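Local coordinates for protein putative poly(3-hydroxybutyrate) depolymerase LpqC (Bordetella parapertussis 12822, PDB 3D0K) that probably hydrolyses ester bonds of poly(3-hydroxybutyrate) or related compounds, as a putative depolymerase built as an alpha-beta-alpha sandwich, at residues A[212-216]-A[268-272]; A[151-156]-A[174-178]; A[22-26]-A[71-75]; A[53-57]-A[80-84]. All blocks are in the same frame, centred on the assembly; numbering follows the deposited sequence.

Contact 1. Residues A[212-216]-A[268-272]; sequences AGDQD and GIGHD. With SO4 (sulfate ion), chain G.
H271 and D216 are joined by a short hydrogen bond, ND1 of H271 donating to OD2 of D216 at 2.7 Å. The oxygen sits at the edge of the imidazole, close to the ring plane, and is met on its syn side; ring and carboxylate planes are turned 57° against each other. In both residues CG is anti to the backbone N (chi1 -162° in H271), which extends the two side chains from neighbouring loops until they meet. The other oxygen, D216 OD1, takes a salt bridge from R237, and two partners on one carboxylate restrict its rotation. At the far side of the ring, NE2 of H271 makes a weak bond of 3.5 Å to O2 of a sulfate that Y70 also holds. Together with S148 on the likely nucleophile elbow, H271 and D216 have the arrangement of a Ser-His-Asp triad, consistent with an alpha/beta hydrolase. Behind D216 lies a type I turn from G213 to D216, following strand 209-213 and closed by D216 N to G213 O at 3.1 Å. The opposing loop grips this turn through its backbone: Q215 N donates to I269 O at 3.1 Å. Because G213 has no side chain, I269 O can lie 3.1 Å from G213 CA. Farther out, D214 OD1 receives the N-H of G268 at 2.9 Å, nearly straight at 164°. G268 has positive phi, a conformation glycine adopts readily, and beyond H271 the side chain of D272 caps helix 273-286 by bonding to A275 N.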
loop_
_atom_site.group_PDB
_atom_site.type_symbol
_atom_site.label_atom_id
_atom_site.label_comp_id
_atom_site.label_asym_id
_atom_site.label_seq_id
_atom_site.Cartn_x
_atom_site.Cartn_y
_atom_site.Cartn_z
ATOM N N ALA A 212 -2.464 11.560 5.888
ATOM C CA ALA A 212 -1.293 12.456 6.010
ATOM C C ALA A 212 -1.145 13.000 7.440
ATOM O O ALA A 212 -2.027 13.703 7.928
ATOM C CB ALA A 212 -1.379 13.594 4.964
ATOM N N GLY A 213 -0.026 12.694 8.105
ATOM C CA GLY A 213 0.242 13.253 9.434
ATOM C C GLY A 213 0.653 14.690 9.270
ATOM O O GLY A 213 1.513 15.013 8.426
ATOM N N ASP A 214 0.042 15.592 10.042
ATOM C CA ASP A 214 0.354 17.015 9.888
ATOM C C ASP A 214 1.646 17.468 10.560
ATOM O O ASP A 214 2.047 18.632 10.451
ATOM C CB ASP A 214 -0.849 17.912 10.230
ATOM C CG ASP A 214 -1.150 18.004 11.729
ATOM O OD1 ASP A 214 -0.355 17.518 12.581
ATOM O OD2 ASP A 214 -2.214 18.598 12.048
ATOM N N GLN A 215 2.285 16.537 11.260
ATOM C CA GLN A 215 3.615 16.706 11.790
ATOM C C GLN A 215 4.675 15.975 10.917
ATOM O O GLN A 215 5.840 15.909 11.300
ATOM C CB GLN A 215 3.685 16.209 13.252
ATOM C CG GLN A 215 2.775 16.976 14.246
ATOM C CD GLN A 215 2.978 18.484 14.179
ATOM O OE1 GLN A 215 2.074 19.209 13.773
ATOM N NE2 GLN A 215 4.183 18.957 14.534
ATOM N N ASP A 216 4.295 15.454 9.739
ATOM C CA ASP A 216 5.310 14.858 8.849
ATOM C C ASP A 216 5.883 15.994 8.014
ATOM O O ASP A 216 5.595 16.148 6.805
ATOM C CB ASP A 216 4.710 13.713 7.989
ATOM C CG ASP A 216 5.772 12.775 7.409
ATOM O OD1 ASP A 216 6.966 13.133 7.305
ATOM O OD2 ASP A 216 5.414 11.644 7.032
ATOM N N GLY A 268 -1.300 15.961 14.783
ATOM C CA GLY A 268 -0.289 15.659 15.802
ATOM C C GLY A 268 0.543 14.395 15.599
ATOM O O GLY A 268 1.286 14.015 16.484
ATOM N N ILE A 269 0.431 13.745 14.450
ATOM C CA ILE A 269 1.191 12.549 14.162
ATOM C C ILE A 269 2.142 12.898 13.036
ATOM O O ILE A 269 1.757 13.610 12.121
ATOM C CB ILE A 269 0.271 11.370 13.755
ATOM C CG1 ILE A 269 -0.715 10.999 14.892
ATOM C CG2 ILE A 269 1.072 10.106 13.403
ATOM C CD1 ILE A 269 -0.007 10.754 16.280
ATOM N N GLY A 270 3.368 12.383 13.096
ATOM C CA GLY A 270 4.351 12.675 12.048
ATOM C C GLY A 270 4.638 11.434 11.220
ATOM O O GLY A 270 3.723 10.720 10.827
ATOM N N HIS A 271 5.923 11.173 10.965
ATOM C CA HIS A 271 6.337 10.062 10.147
ATOM C C HIS A 271 6.557 8.809 11.001
ATOM O O HIS A 271 7.694 8.438 11.316
ATOM C CB HIS A 271 7.603 10.450 9.365
ATOM C CG HIS A 271 7.864 9.567 8.193
ATOM N ND1 HIS A 271 7.039 9.541 7.084
ATOM C CD2 HIS A 271 8.823 8.635 7.971
ATOM C CE1 HIS A 271 7.489 8.649 6.225
ATOM N NE2 HIS A 271 8.564 8.077 6.741
ATOM N N ASP A 272 5.451 8.159 11.379
ATOM C CA ASP A 272 5.436 7.140 12.407
ATOM C C ASP A 272 4.465 6.044 11.896
ATOM O O ASP A 272 3.249 6.144 12.047
ATOM C CB ASP A 272 4.966 7.789 13.719
ATOM C CG ASP A 272 4.980 6.841 14.938
ATOM O OD1 ASP A 272 4.904 7.418 16.062
ATOM O OD2 ASP A 272 5.051 5.583 14.829
HETATM S S SO4 G . 9.116 4.156 7.623
HETATM O O1 SO4 G . 8.126 5.032 8.218
HETATM O O2 SO4 G . 9.786 4.853 6.542
HETATM O O3 SO4 G . 10.087 3.743 8.625
HETATM O O4 SO4 G . 8.428 2.957 7.132
#

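Contact 2. Residues A[151-156]-A[174-178]; sequences GQFVHR and PGWYT. With SO4 (sulfate ion), chain E.
H155, R156 and Q152 of helix 149-160 meet the loop that follows strand 168-172, and R156 makes the most varied use of its side chain. Extended from CG to NE, it brings three nitrogens to three different partners. NE donates to OG1 of T178 at 2.7 Å, with the hydroxyl tilted somewhat out of the guanidinium plane; T178 OG1 also bonds to P187 O. NH1 turns back along the helix to Q152 OE1 at 2.9 Å, arriving in the carbonyl plane on a lone pair. NH2 lies over one face of the W176 indole, 3.2 Å from W176 CE2 and towards the rim, the two planes 64° apart. Q152, its OE1 engaged by R156 NH1, offers NE2 to O1 of a sulfate at 2.8 Å, and G175 N reaches the same oxygen weakly. G175 has no side chain, so the anion can approach its backbone closely. The H155 ring is sandwiched between R156 CG on one face and Y177 CD1 on the opposite face, while CE1 of H155 meets T178 N at the ring edge, 3.0 Å away. The CG of H155 occupies the position between backbone N and carbonyl carbon (chi1 77°), which turns the imidazole towards the loop. Y244 meets this ring edge-to-face. Next to the likely nucleophile elbow, P174 CG packs 3.7 Å from G151 C, close because glycine offers only backbone. With no carboxylate among these partners, the buried charge of R156 is probably stabilised by the oxygen dipoles of Q152, T178 and, weakly, the N102 carbonyl.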
loop_
_atom_site.group_PDB
_atom_site.type_symbol
_atom_site.label_atom_id
_atom_site.label_comp_id
_atom_site.label_asym_id
_atom_site.label_seq_id
_atom_site.Cartn_x
_atom_site.Cartn_y
_atom_site.Cartn_z
ATOM N N GLY A 151 3.447 3.475 1.070
ATOM C CA GLY A 151 2.328 4.324 0.597
ATOM C C GLY A 151 2.650 4.762 -0.867
ATOM O O GLY A 151 1.727 4.948 -1.684
ATOM N N GLN A 152 3.939 4.913 -1.205
ATOM C CA GLN A 152 4.311 5.044 -2.657
ATOM C C GLN A 152 3.842 3.789 -3.443
ATOM O O GLN A 152 3.190 3.908 -4.473
ATOM C CB GLN A 152 5.783 5.224 -2.834
ATOM C CG GLN A 152 6.331 6.491 -2.207
ATOM C CD GLN A 152 7.782 6.690 -2.571
ATOM O OE1 GLN A 152 8.171 6.374 -3.673
ATOM N NE2 GLN A 152 8.579 7.257 -1.651
ATOM N N PHE A 153 4.169 2.604 -2.928
ATOM C CA PHE A 153 3.769 1.330 -3.551
ATOM C C PHE A 153 2.255 1.241 -3.757
ATOM O O PHE A 153 1.798 0.897 -4.848
ATOM C CB PHE A 153 4.282 0.214 -2.626
ATOM C CG PHE A 153 4.050 -1.205 -3.105
ATOM C CD1 PHE A 153 2.823 -1.853 -2.861
ATOM C CD2 PHE A 153 5.097 -1.930 -3.686
ATOM C CE1 PHE A 153 2.632 -3.162 -3.249
ATOM C CE2 PHE A 153 4.902 -3.289 -4.047
ATOM C CZ PHE A 153 3.686 -3.883 -3.805
ATOM N N VAL A 154 1.486 1.544 -2.707
ATOM C CA VAL A 154 0.042 1.391 -2.766
ATOM C C VAL A 154 -0.627 2.300 -3.815
ATOM O O VAL A 154 -1.480 1.829 -4.587
ATOM C CB VAL A 154 -0.570 1.542 -1.348
ATOM C CG1 VAL A 154 -2.105 1.805 -1.376
ATOM C CG2 VAL A 154 -0.189 0.338 -0.491
ATOM N N HIS A 155 -0.250 3.592 -3.859
ATOM C CA HIS A 155 -0.923 4.491 -4.840
ATOM C C HIS A 155 -0.510 4.190 -6.276
ATOM O O HIS A 155 -1.308 4.360 -7.194
ATOM C CB HIS A 155 -0.823 5.999 -4.497
ATOM C CG HIS A 155 0.501 6.632 -4.803
ATOM N ND1 HIS A 155 0.733 7.346 -5.965
ATOM C CD2 HIS A 155 1.618 6.770 -4.048
ATOM C CE1 HIS A 155 1.968 7.845 -5.934
ATOM N NE2 HIS A 155 2.536 7.472 -4.801
ATOM N N ARG A 156 0.693 3.653 -6.437
ATOM C CA ARG A 156 1.193 3.281 -7.777
ATOM C C ARG A 156 0.562 1.936 -8.174
ATOM O O ARG A 156 0.337 1.705 -9.341
ATOM C CB ARG A 156 2.702 3.178 -7.792
ATOM C CG ARG A 156 3.325 4.581 -7.634
ATOM C CD ARG A 156 4.831 4.592 -7.725
ATOM N NE ARG A 156 5.219 6.003 -7.485
ATOM C CZ ARG A 156 6.246 6.427 -6.757
ATOM N NH1 ARG A 156 7.100 5.572 -6.204
ATOM N NH2 ARG A 156 6.448 7.741 -6.599
ATOM N N PRO A 174 3.109 8.871 1.981
ATOM C CA PRO A 174 4.099 8.590 0.928
ATOM C C PRO A 174 5.162 9.698 0.845
ATOM O O PRO A 174 4.803 10.880 0.979
ATOM C CB PRO A 174 3.258 8.612 -0.378
ATOM C CG PRO A 174 1.845 8.250 0.095
ATOM C CD PRO A 174 1.726 8.949 1.439
ATOM N N GLY A 175 6.427 9.326 0.552
ATOM C CA GLY A 175 7.508 10.324 0.419
ATOM C C GLY A 175 7.298 11.229 -0.804
ATOM O O GLY A 175 7.649 12.396 -0.760
ATOM N N TRP A 176 6.731 10.699 -1.889
ATOM C CA TRP A 176 6.394 11.508 -3.068
ATOM C C TRP A 176 5.451 10.666 -3.954
ATOM O O TRP A 176 5.205 9.509 -3.654
ATOM C CB TRP A 176 7.664 11.946 -3.851
ATOM C CG TRP A 176 8.250 10.899 -4.706
ATOM C CD1 TRP A 176 8.817 9.712 -4.289
ATOM C CD2 TRP A 176 8.367 10.918 -6.141
ATOM N NE1 TRP A 176 9.250 9.000 -5.385
ATOM C CE2 TRP A 176 9.020 9.721 -6.523
ATOM C CE3 TRP A 176 8.022 11.848 -7.133
ATOM C CZ2 TRP A 176 9.295 9.397 -7.872
ATOM C CZ3 TRP A 176 8.322 11.527 -8.502
ATOM C CH2 TRP A 176 8.943 10.320 -8.837
ATOM N N TYR A 177 4.944 11.251 -5.028
ATOM C CA TYR A 177 3.808 10.649 -5.710
ATOM C C TYR A 177 4.037 10.609 -7.211
ATOM O O TYR A 177 4.612 11.524 -7.830
ATOM C CB TYR A 177 2.538 11.486 -5.458
ATOM C CG TYR A 177 2.072 11.537 -4.025
ATOM C CD1 TYR A 177 1.047 10.664 -3.573
ATOM C CD2 TYR A 177 2.682 12.404 -3.094
ATOM C CE1 TYR A 177 0.621 10.687 -2.263
ATOM C CE2 TYR A 177 2.260 12.425 -1.762
ATOM C CZ TYR A 177 1.223 11.560 -1.377
ATOM O OH TYR A 177 0.808 11.578 -0.081
ATOM N N THR A 178 3.463 9.584 -7.811
ATOM C CA THR A 178 3.258 9.559 -9.273
ATOM C C THR A 178 2.011 10.422 -9.518
ATOM O O THR A 178 0.896 10.089 -9.057
ATOM C CB THR A 178 2.901 8.115 -9.704
ATOM O OG1 THR A 178 4.076 7.274 -9.567
ATOM C CG2 THR A 178 2.505 8.102 -11.196
HETATM S S SO4 E . 9.602 7.593 1.753
HETATM O O1 SO4 E . 8.297 7.261 1.181
HETATM O O2 SO4 E . 10.528 7.742 0.620
HETATM O O3 SO4 E . 9.652 8.810 2.512
HETATM O O4 SO4 E . 10.195 6.492 2.485
#

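Contact 3. Residues A[22-26]-A[71-75]; sequences AGRNA and RDFWI. With SO4 (sulfate ion), chain H.
R24, R71 and D72 form a salt-bridge network at the surface, linking the outermost strand 23-29 to helix 67-73, which follows strand 56-60 in the chain. Its core is a bond inside the helix: R71 NE donates to D72 OD1 at 2.8 Å, meeting the oxygen from above the carboxylate plane. R24 arrives from the strand and crosses R71 at about a right angle. The methylene CD of R24 lies over one face of the R71 guanidinium, 3.4 Å from R71 NE. The bend of R24 at chi3 (-80°) then turns its NE and guanidinium so that D72 OD1 lies over one face, a long salt bridge of 3.7 Å from NE in which no N-H points at the oxygen. At the edge of the R71 guanidinium, NH2 makes a weak bond of 3.1 Å to N25 O and a further bond to T44 O of strand 40-46. A water accepts from R71 NH1 at 2.8 Å and donates weakly to N25 O. R71, bonded to T44 O and weakly to N25 O, probably sets the geometry, while D72 is likely to ease the closeness of the two arginines, R24 NE lying 4.1 Å from R71 NH1.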
loop_
_atom_site.group_PDB
_atom_site.type_symbol
_atom_site.label_atom_id
_atom_site.label_comp_id
_atom_site.label_asym_id
_atom_site.label_seq_id
_atom_site.Cartn_x
_atom_site.Cartn_y
_atom_site.Cartn_z
ATOM N N ALA A 22 -3.477 -19.847 14.441
ATOM C CA ALA A 22 -3.222 -18.504 14.987
ATOM C C ALA A 22 -1.758 -18.254 15.274
ATOM O O ALA A 22 -1.003 -19.192 15.514
ATOM C CB ALA A 22 -4.081 -18.235 16.249
ATOM N N GLY A 23 -1.371 -16.978 15.182
ATOM C CA GLY A 23 -0.051 -16.487 15.618
ATOM C C GLY A 23 0.688 -15.765 14.495
ATOM O O GLY A 23 0.097 -15.480 13.443
ATOM N N ARG A 24 1.965 -15.464 14.720
ATOM C CA ARG A 24 2.775 -14.781 13.705
ATOM C C ARG A 24 3.419 -15.824 12.842
ATOM O O ARG A 24 3.715 -16.966 13.299
ATOM C CB ARG A 24 3.884 -13.965 14.365
ATOM C CG ARG A 24 3.363 -13.055 15.390
ATOM C CD ARG A 24 4.218 -11.890 15.492
ATOM N NE ARG A 24 5.401 -12.158 16.269
ATOM C CZ ARG A 24 5.514 -11.780 17.530
ATOM N NH1 ARG A 24 4.475 -11.161 18.116
ATOM N NH2 ARG A 24 6.643 -12.038 18.211
ATOM N N ASN A 25 3.656 -15.476 11.585
ATOM C CA ASN A 25 4.424 -16.366 10.720
ATOM C C ASN A 25 5.226 -15.568 9.719
ATOM O O ASN A 25 4.948 -14.370 9.486
ATOM C CB ASN A 25 3.477 -17.339 10.002
ATOM C CG ASN A 25 4.138 -18.679 9.691
ATOM O OD1 ASN A 25 5.370 -18.778 9.641
ATOM N ND2 ASN A 25 3.322 -19.707 9.438
ATOM N N ALA A 26 6.248 -16.200 9.154
ATOM C CA ALA A 26 6.989 -15.634 8.014
ATOM C C ALA A 26 7.006 -16.701 6.918
ATOM O O ALA A 26 7.694 -17.733 7.056
ATOM C CB ALA A 26 8.394 -15.247 8.421
ATOM N N ARG A 71 3.784 -5.857 10.426
ATOM C CA ARG A 71 2.814 -6.890 10.801
ATOM C C ARG A 71 2.531 -6.777 12.323
ATOM O O ARG A 71 1.388 -6.841 12.761
ATOM C CB ARG A 71 3.376 -8.264 10.409
ATOM C CG ARG A 71 2.552 -9.495 10.906
ATOM C CD ARG A 71 2.863 -9.961 12.368
ATOM N NE ARG A 71 4.296 -10.055 12.669
ATOM C CZ ARG A 71 5.130 -10.962 12.167
ATOM N NH1 ARG A 71 6.396 -10.915 12.525
ATOM N NH2 ARG A 71 4.708 -11.937 11.340
ATOM N N ASP A 72 3.578 -6.552 13.107
ATOM C CA ASP A 72 3.440 -6.412 14.592
ATOM C C ASP A 72 2.579 -5.200 14.959
ATOM O O ASP A 72 1.798 -5.245 15.937
ATOM C CB ASP A 72 4.809 -6.257 15.256
ATOM C CG ASP A 72 5.608 -7.583 15.332
ATOM O OD1 ASP A 72 5.096 -8.652 14.978
ATOM O OD2 ASP A 72 6.781 -7.526 15.747
ATOM N N PHE A 73 2.742 -4.099 14.218
ATOM C CA PHE A 73 1.958 -2.875 14.514
ATOM C C PHE A 73 0.459 -3.124 14.446
ATOM O O PHE A 73 -0.303 -2.456 15.150
ATOM C CB PHE A 73 2.233 -1.758 13.498
ATOM C CG PHE A 73 3.647 -1.304 13.449
ATOM C CD1 PHE A 73 4.510 -1.499 14.520
ATOM C CD2 PHE A 73 4.120 -0.657 12.285
ATOM C CE1 PHE A 73 5.870 -1.049 14.459
ATOM C CE2 PHE A 73 5.461 -0.189 12.204
ATOM C CZ PHE A 73 6.337 -0.410 13.298
ATOM N N TRP A 74 0.035 -4.062 13.586
ATOM C CA TRP A 74 -1.375 -4.377 13.376
ATOM C C TRP A 74 -1.970 -5.462 14.294
ATOM O O TRP A 74 -3.169 -5.734 14.217
ATOM C CB TRP A 74 -1.627 -4.754 11.914
ATOM C CG TRP A 74 -1.639 -3.535 11.013
ATOM C CD1 TRP A 74 -0.539 -2.820 10.529
ATOM C CD2 TRP A 74 -2.794 -2.854 10.569
ATOM N NE1 TRP A 74 -0.978 -1.748 9.745
ATOM C CE2 TRP A 74 -2.357 -1.746 9.769
ATOM C CE3 TRP A 74 -4.184 -3.096 10.714
ATOM C CZ2 TRP A 74 -3.265 -0.880 9.143
ATOM C CZ3 TRP A 74 -5.085 -2.226 10.092
ATOM C CH2 TRP A 74 -4.610 -1.126 9.315
ATOM N N ILE A 75 -1.143 -6.092 15.127
ATOM C CA ILE A 75 -1.643 -7.121 16.056
ATOM C C ILE A 75 -2.821 -6.686 16.977
ATOM O O ILE A 75 -3.853 -7.378 17.050
ATOM C CB ILE A 75 -0.502 -7.821 16.822
ATOM C CG1 ILE A 75 0.305 -8.726 15.833
ATOM C CG2 ILE A 75 -1.070 -8.681 18.004
ATOM C CD1 ILE A 75 1.639 -9.243 16.469
HETATM S S SO4 H . -6.134 -21.750 16.221
HETATM O O1 SO4 H . -7.057 -21.579 17.355
HETATM O O2 SO4 H . -6.362 -20.632 15.301
HETATM O O3 SO4 H . -4.711 -21.883 16.588
HETATM O O4 SO4 H . -6.473 -23.013 15.552
HETATM O O HOH W 1 7.669 -12.731 10.898
#

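Contact 4. Residues A[53-57]-A[80-84]; sequences DRPVV and RHKLL
L84 O receives the N-H of V57 at 2.8 Å. Its companion is L84 N to P55 O at 3.0 Å, so L84 is held on both its backbone polar groups by the residues flanking V56. Proline suits position 55, since only its carbonyl is needed there. The pair V56 and L84 is a parallel bridge, and both side chains leave the same face of the sheet side by side, V56 CG2 being 4.2 Å from L84 CD2. L83 packs on P55 and V57: its CD2 lies 3.8 Å from P55 CB and its CD1 meets V57 CG2. The two methyls thus reach residues on both sides of V56, while F285 of helix 273-286 packs against L83 too. Farther back, K82 turns the chain out of helix 75-81 with positive phi, and its NZ returns to D79 O. Its own carbonyl oxygen is buried without a partner in the model, and R54 CB lies against it at 3.1 Å. R54, bent at chi2 and chi3, folds back so that one face of its guanidinium lies over H81 O, 3.3 Å from CZ. No hydrogen bond results, because the N-H groups do not point at that oxygen. Helices 67-73 and 75-81 lead from strand 56-60 to its parallel neighbour 84-89; this is a beta-alpha-beta crossover, the repeating connection of alpha/beta sandwich folds such as the alpha/beta hydrolases.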
loop_
_atom_site.group_PDB
_atom_site.type_symbol
_atom_site.label_atom_id
_atom_site.label_comp_id
_atom_site.label_asym_id
_atom_site.label_seq_id
_atom_site.Cartn_x
_atom_site.Cartn_y
_atom_site.Cartn_z
ATOM N N ASP A 53 -14.648 -15.428 6.826
ATOM C CA ASP A 53 -15.497 -14.295 6.408
ATOM C C ASP A 53 -14.971 -12.945 6.870
ATOM O O ASP A 53 -15.484 -11.892 6.453
ATOM C CB ASP A 53 -16.901 -14.477 6.997
ATOM C CG ASP A 53 -16.869 -14.773 8.485
ATOM O OD1 ASP A 53 -16.414 -15.859 8.890
ATOM O OD2 ASP A 53 -17.323 -13.921 9.254
ATOM N N ARG A 54 -13.955 -12.959 7.727
ATOM C CA ARG A 54 -13.496 -11.712 8.342
ATOM C C ARG A 54 -12.499 -11.002 7.445
ATOM O O ARG A 54 -11.866 -11.633 6.593
ATOM C CB ARG A 54 -12.898 -11.987 9.740
ATOM C CG ARG A 54 -13.853 -12.750 10.673
ATOM C CD ARG A 54 -14.608 -11.861 11.607
ATOM N NE ARG A 54 -14.676 -10.487 11.155
ATOM C CZ ARG A 54 -15.021 -9.455 11.922
ATOM N NH1 ARG A 54 -15.028 -8.226 11.397
ATOM N NH2 ARG A 54 -15.351 -9.648 13.214
ATOM N N PRO A 55 -12.315 -9.677 7.636
ATOM C CA PRO A 55 -11.425 -8.951 6.721
ATOM C C PRO A 55 -9.929 -9.420 6.666
ATOM O O PRO A 55 -9.375 -9.967 7.640
ATOM C CB PRO A 55 -11.475 -7.513 7.271
ATOM C CG PRO A 55 -12.826 -7.426 7.944
ATOM C CD PRO A 55 -12.947 -8.783 8.621
ATOM N N VAL A 56 -9.288 -9.160 5.523
ATOM C CA VAL A 56 -7.850 -9.380 5.353
ATOM C C VAL A 56 -7.261 -8.023 5.150
ATOM O O VAL A 56 -7.797 -7.265 4.375
ATOM C CB VAL A 56 -7.575 -10.195 4.107
ATOM C CG1 VAL A 56 -6.037 -10.293 3.843
ATOM C CG2 VAL A 56 -8.286 -11.575 4.279
ATOM N N VAL A 57 -6.237 -7.687 5.924
ATOM C CA VAL A 57 -5.549 -6.409 5.729
ATOM C C VAL A 57 -4.152 -6.670 5.142
ATOM O O VAL A 57 -3.356 -7.383 5.713
ATOM C CB VAL A 57 -5.455 -5.623 7.055
ATOM C CG1 VAL A 57 -4.782 -4.267 6.747
ATOM C CG2 VAL A 57 -6.898 -5.486 7.684
ATOM N N ARG A 80 -8.564 -7.384 18.206
ATOM C CA ARG A 80 -9.873 -6.752 18.536
ATOM C C ARG A 80 -10.937 -7.046 17.441
ATOM O O ARG A 80 -12.059 -7.494 17.709
ATOM C CB ARG A 80 -9.668 -5.239 18.740
ATOM C CG ARG A 80 -10.927 -4.451 19.102
ATOM C CD ARG A 80 -10.582 -3.305 20.079
ATOM N NE ARG A 80 -11.618 -2.261 20.114
ATOM C CZ ARG A 80 -11.591 -1.140 19.384
ATOM N NH1 ARG A 80 -10.569 -0.867 18.568
ATOM N NH2 ARG A 80 -12.583 -0.272 19.492
ATOM N N HIS A 81 -10.543 -6.864 16.192
ATOM C CA HIS A 81 -11.466 -6.963 15.084
ATOM C C HIS A 81 -11.454 -8.270 14.335
ATOM O O HIS A 81 -12.273 -8.433 13.419
ATOM C CB HIS A 81 -11.253 -5.785 14.119
ATOM C CG HIS A 81 -11.398 -4.456 14.771
ATOM N ND1 HIS A 81 -12.617 -3.979 15.198
ATOM C CD2 HIS A 81 -10.484 -3.516 15.102
ATOM C CE1 HIS A 81 -12.445 -2.801 15.763
ATOM N NE2 HIS A 81 -11.166 -2.484 15.698
ATOM N N LYS A 82 -10.555 -9.199 14.716
ATOM C CA LYS A 82 -10.414 -10.517 14.033
ATOM C C LYS A 82 -10.045 -10.309 12.546
ATOM O O LYS A 82 -10.766 -10.702 11.655
ATOM C CB LYS A 82 -11.663 -11.372 14.204
ATOM C CG LYS A 82 -12.104 -11.559 15.685
ATOM C CD LYS A 82 -10.931 -11.990 16.525
ATOM C CE LYS A 82 -11.354 -12.197 17.992
ATOM N NZ LYS A 82 -10.147 -11.991 18.849
ATOM N N LEU A 83 -8.906 -9.684 12.319
ATOM C CA LEU A 83 -8.432 -9.424 10.978
ATOM C C LEU A 83 -7.281 -10.360 10.696
ATOM O O LEU A 83 -6.431 -10.539 11.566
ATOM C CB LEU A 83 -7.843 -8.003 10.918
ATOM C CG LEU A 83 -8.728 -6.915 11.563
ATOM C CD1 LEU A 83 -7.970 -5.601 11.663
ATOM C CD2 LEU A 83 -10.018 -6.779 10.742
ATOM N N LEU A 84 -7.169 -10.830 9.444
ATOM C CA LEU A 84 -5.970 -11.551 9.030
ATOM C C LEU A 84 -4.950 -10.536 8.471
ATOM O O LEU A 84 -5.247 -9.803 7.544
ATOM C CB LEU A 84 -6.340 -12.561 7.958
ATOM C CG LEU A 84 -5.149 -13.376 7.407
ATOM C CD1 LEU A 84 -4.577 -14.297 8.512
ATOM C CD2 LEU A 84 -5.635 -14.178 6.152
#

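From the N terminus, the chain opens contact 3 in strand 23-29, then contact 4 at the start of strand 56-60; contact 3 closes at 71-75 before contact 4 closes at 80-84, so the two cross. They touch where W74 packs on V57, tying the edge strand 23-29 and inner strands 56-60 and 84-89 to the crossover helices. Contact 2 follows in series, closing a short loop from helix 149-160 through strand 168-172 to 174-178. Contact 1 closes last, spanning helix 237-255 between strands 209-213 and 262-266. Contact 1 forms part of the likely catalytic site and contact 2 lies beside it, nearest atoms about 6 Å apart; contacts 1 and 4 lie farthest apart, about 26 Å between centres.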